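Local structure of SusD homolog (3FDH) at residues L25-T30 / V180-L186. The protein probably binds glycans at the bacterial outer membrane, as a SusD/RagB-family protein and predicted lipoprotein of a gut Bacteroides. Residues are numbered along the deposited sequence; the frame is centred on the assembly and turned at random.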
loop_
_atom_site.group_PDB
_atom_site.type_symbol
_atom_site.label_atom_id
_atom_site.label_comp_id
_atom_site.label_asym_id
_atom_site.label_seq_id
_atom_site.Cartn_x
_atom_site.Cartn_y
_atom_site.Cartn_z
ATOM N N LEU A 25 13.989 12.752 11.151
ATOM C CA LEU A 25 13.577 12.276 9.827
ATOM C C LEU A 25 13.869 10.798 9.687
ATOM O O LEU A 25 13.131 10.053 9.048
ATOM C CB LEU A 25 14.285 13.051 8.712
ATOM C CG LEU A 25 13.862 12.751 7.285
ATOM C CD1 LEU A 25 12.363 13.228 7.113
ATOM C CD2 LEU A 25 14.830 13.362 6.262
ATOM N N ALA A 26 14.974 10.375 10.260
ATOM C CA ALA A 26 15.376 8.946 10.151
ATOM C C ALA A 26 14.245 8.106 10.729
ATOM O O ALA A 26 13.827 7.079 10.177
ATOM C CB ALA A 26 16.682 8.675 10.915
ATOM N N ASP A 27 13.711 8.608 11.829
ATOM C CA ASP A 27 12.643 7.908 12.546
ATOM C C ASP A 27 11.328 7.973 11.795
ATOM O O ASP A 27 10.571 7.010 11.743
ATOM C CB ASP A 27 12.428 8.516 13.929
ATOM C CG ASP A 27 11.502 7.689 14.781
ATOM O OD1 ASP A 27 11.961 6.696 15.401
ATOM O OD2 ASP A 27 10.315 8.055 14.865
ATOM N N VAL A 28 11.059 9.130 11.207
ATOM C CA VAL A 28 9.804 9.362 10.477
ATOM C C VAL A 28 9.748 8.433 9.263
ATOM O O VAL A 28 8.740 7.807 8.969
ATOM C CB VAL A 28 9.645 10.892 10.093
ATOM C CG1 VAL A 28 8.634 11.126 8.980
ATOM C CG2 VAL A 28 9.330 11.755 11.359
ATOM N N ILE A 29 10.872 8.302 8.578
ATOM C CA ILE A 29 10.900 7.462 7.382
ATOM C C ILE A 29 10.715 5.998 7.784
ATOM O O ILE A 29 9.939 5.224 7.169
ATOM C CB ILE A 29 12.198 7.652 6.610
ATOM C CG1 ILE A 29 12.279 9.087 6.069
ATOM C CG2 ILE A 29 12.337 6.650 5.463
ATOM C CD1 ILE A 29 13.650 9.412 5.454
ATOM N N THR A 30 11.410 5.630 8.841
ATOM C CA THR A 30 11.374 4.252 9.335
ATOM C C THR A 30 9.960 3.878 9.758
ATOM O O THR A 30 9.397 2.837 9.382
ATOM C CB THR A 30 12.296 4.078 10.528
ATOM O OG1 THR A 30 13.659 4.310 10.124
ATOM C CG2 THR A 30 12.174 2.669 11.080
ATOM N N VAL A 180 22.031 15.297 5.464
ATOM C CA VAL A 180 20.971 14.390 5.885
ATOM C C VAL A 180 21.154 12.975 5.328
ATOM O O VAL A 180 20.409 12.045 5.651
ATOM C CB VAL A 180 19.585 14.899 5.397
ATOM C CG1 VAL A 180 19.455 14.667 3.871
ATOM C CG2 VAL A 180 18.461 14.191 6.163
ATOM N N THR A 181 22.190 12.839 4.528
ATOM C CA THR A 181 22.426 11.607 3.781
ATOM C C THR A 181 22.217 10.314 4.551
ATOM O O THR A 181 21.492 9.436 4.113
ATOM C CB THR A 181 23.837 11.560 3.138
ATOM O OG1 THR A 181 23.961 12.633 2.202
ATOM C CG2 THR A 181 24.042 10.250 2.392
ATOM N N GLU A 182 22.874 10.198 5.694
ATOM C CA GLU A 182 22.867 8.924 6.440
ATOM C C GLU A 182 21.551 8.660 7.157
ATOM O O GLU A 182 21.244 7.519 7.531
ATOM C CB GLU A 182 24.059 8.863 7.411
ATOM C CG GLU A 182 25.433 8.912 6.700
ATOM C CD GLU A 182 25.658 7.773 5.693
ATOM O OE1 GLU A 182 25.045 6.684 5.846
ATOM O OE2 GLU A 182 26.484 7.966 4.758
ATOM N N GLN A 183 20.752 9.716 7.280
ATOM C CA GLN A 183 19.444 9.642 7.959
ATOM C C GLN A 183 18.300 9.428 6.973
ATOM O O GLN A 183 17.208 8.998 7.328
ATOM C CB GLN A 183 19.183 10.905 8.773
ATOM C CG GLN A 183 20.023 11.026 10.051
ATOM C CD GLN A 183 21.448 11.345 9.787
ATOM O OE1 GLN A 183 21.749 12.357 9.160
ATOM N NE2 GLN A 183 22.363 10.508 10.307
ATOM N N ASP A 184 18.567 9.733 5.716
ATOM C CA ASP A 184 17.573 9.567 4.637
ATOM C C ASP A 184 17.620 8.122 4.133
ATOM O O ASP A 184 18.374 7.772 3.215
ATOM C CB ASP A 184 17.846 10.538 3.486
ATOM C CG ASP A 184 16.907 10.323 2.321
ATOM O OD1 ASP A 184 15.946 9.513 2.489
ATOM O OD2 ASP A 184 17.132 10.925 1.244
ATOM N N PHE A 185 16.863 7.290 4.808
ATOM C CA PHE A 185 16.794 5.859 4.514
ATOM C C PHE A 185 16.022 5.561 3.228
ATOM O O PHE A 185 15.951 4.421 2.776
ATOM C CB PHE A 185 16.159 5.068 5.670
ATOM C CG PHE A 185 16.917 5.156 6.956
ATOM C CD1 PHE A 185 18.288 4.943 6.972
ATOM C CD2 PHE A 185 16.254 5.410 8.146
ATOM C CE1 PHE A 185 18.978 5.024 8.168
ATOM C CE2 PHE A 185 16.931 5.475 9.324
ATOM C CZ PHE A 185 18.292 5.285 9.349
ATOM N N LEU A 186 15.468 6.596 2.623
ATOM C CA LEU A 186 14.722 6.399 1.399
ATOM C C LEU A 186 15.641 6.638 0.215
ATOM O O LEU A 186 15.825 5.759 -0.626
ATOM C CB LEU A 186 13.510 7.317 1.367
ATOM C CG LEU A 186 12.279 6.767 0.705
ATOM C CD1 LEU A 186 11.820 5.472 1.461
ATOM C CD2 LEU A 186 11.204 7.852 0.729
#
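Ala-26 and Ile-29 pack against Phe-185 where the loop segment 180-186 lies along one side of the helical segment 25-30. CB of Ala-26 lies 3.6 Å from CE2 of Phe-185, and CG2 of Ile-29 packs on CB of Phe-185 while also approaching CD1 of Leu-186; Ile-29 CD1 reaches Asp-184 OD1, at 3.8 Å, and the backbone N of Phe-185. One residue before Ala-26, CD2 of Leu-25 meets CG2 of Val-180 at 3.7 Å; a chi1 of -175° sets CG of Leu-25 opposite the backbone N and carries CD2 there.

Polar atoms border this patch. The carbonyl O of Ala-26 lies at the ring edge of Phe-185, near its plane and 3.6 Å from CD2. Ala-26 O accepts hydrogen bonds from Thr-30 OG1, at 2.8 Å, and from the Thr-30 backbone N, the two donors arriving from opposite faces of the carbonyl plane. Thr-30 OG1 also stands 3.4 Å from Phe-185 CD2; a valine here would probably cost Ala-26 O its second donor and leave the ring beside a methyl instead of a tethered hydroxyl. Ala-26 CA makes a 3.4 Å CA-H...O contact with Gln-183 O, which also lies over one face of the phenyl ring, toward its rim.

An Asx turn, Leu-186 N to Asp-184 OD1 (3.0 Å), shapes the loop, while Asp-184 OD2 accepts from Gly-189 N and Trp-194 NE1. Within the helical, probably TPR-like framework of SusD-family proteins, the contact joins helix 21-37 to the linker between helices 154-171 and 191-208, with Met-111 of helix 106-127 touching Leu-25 and Val-180, and Trp-194 of helix 191-208 against Ile-29 and Leu-186.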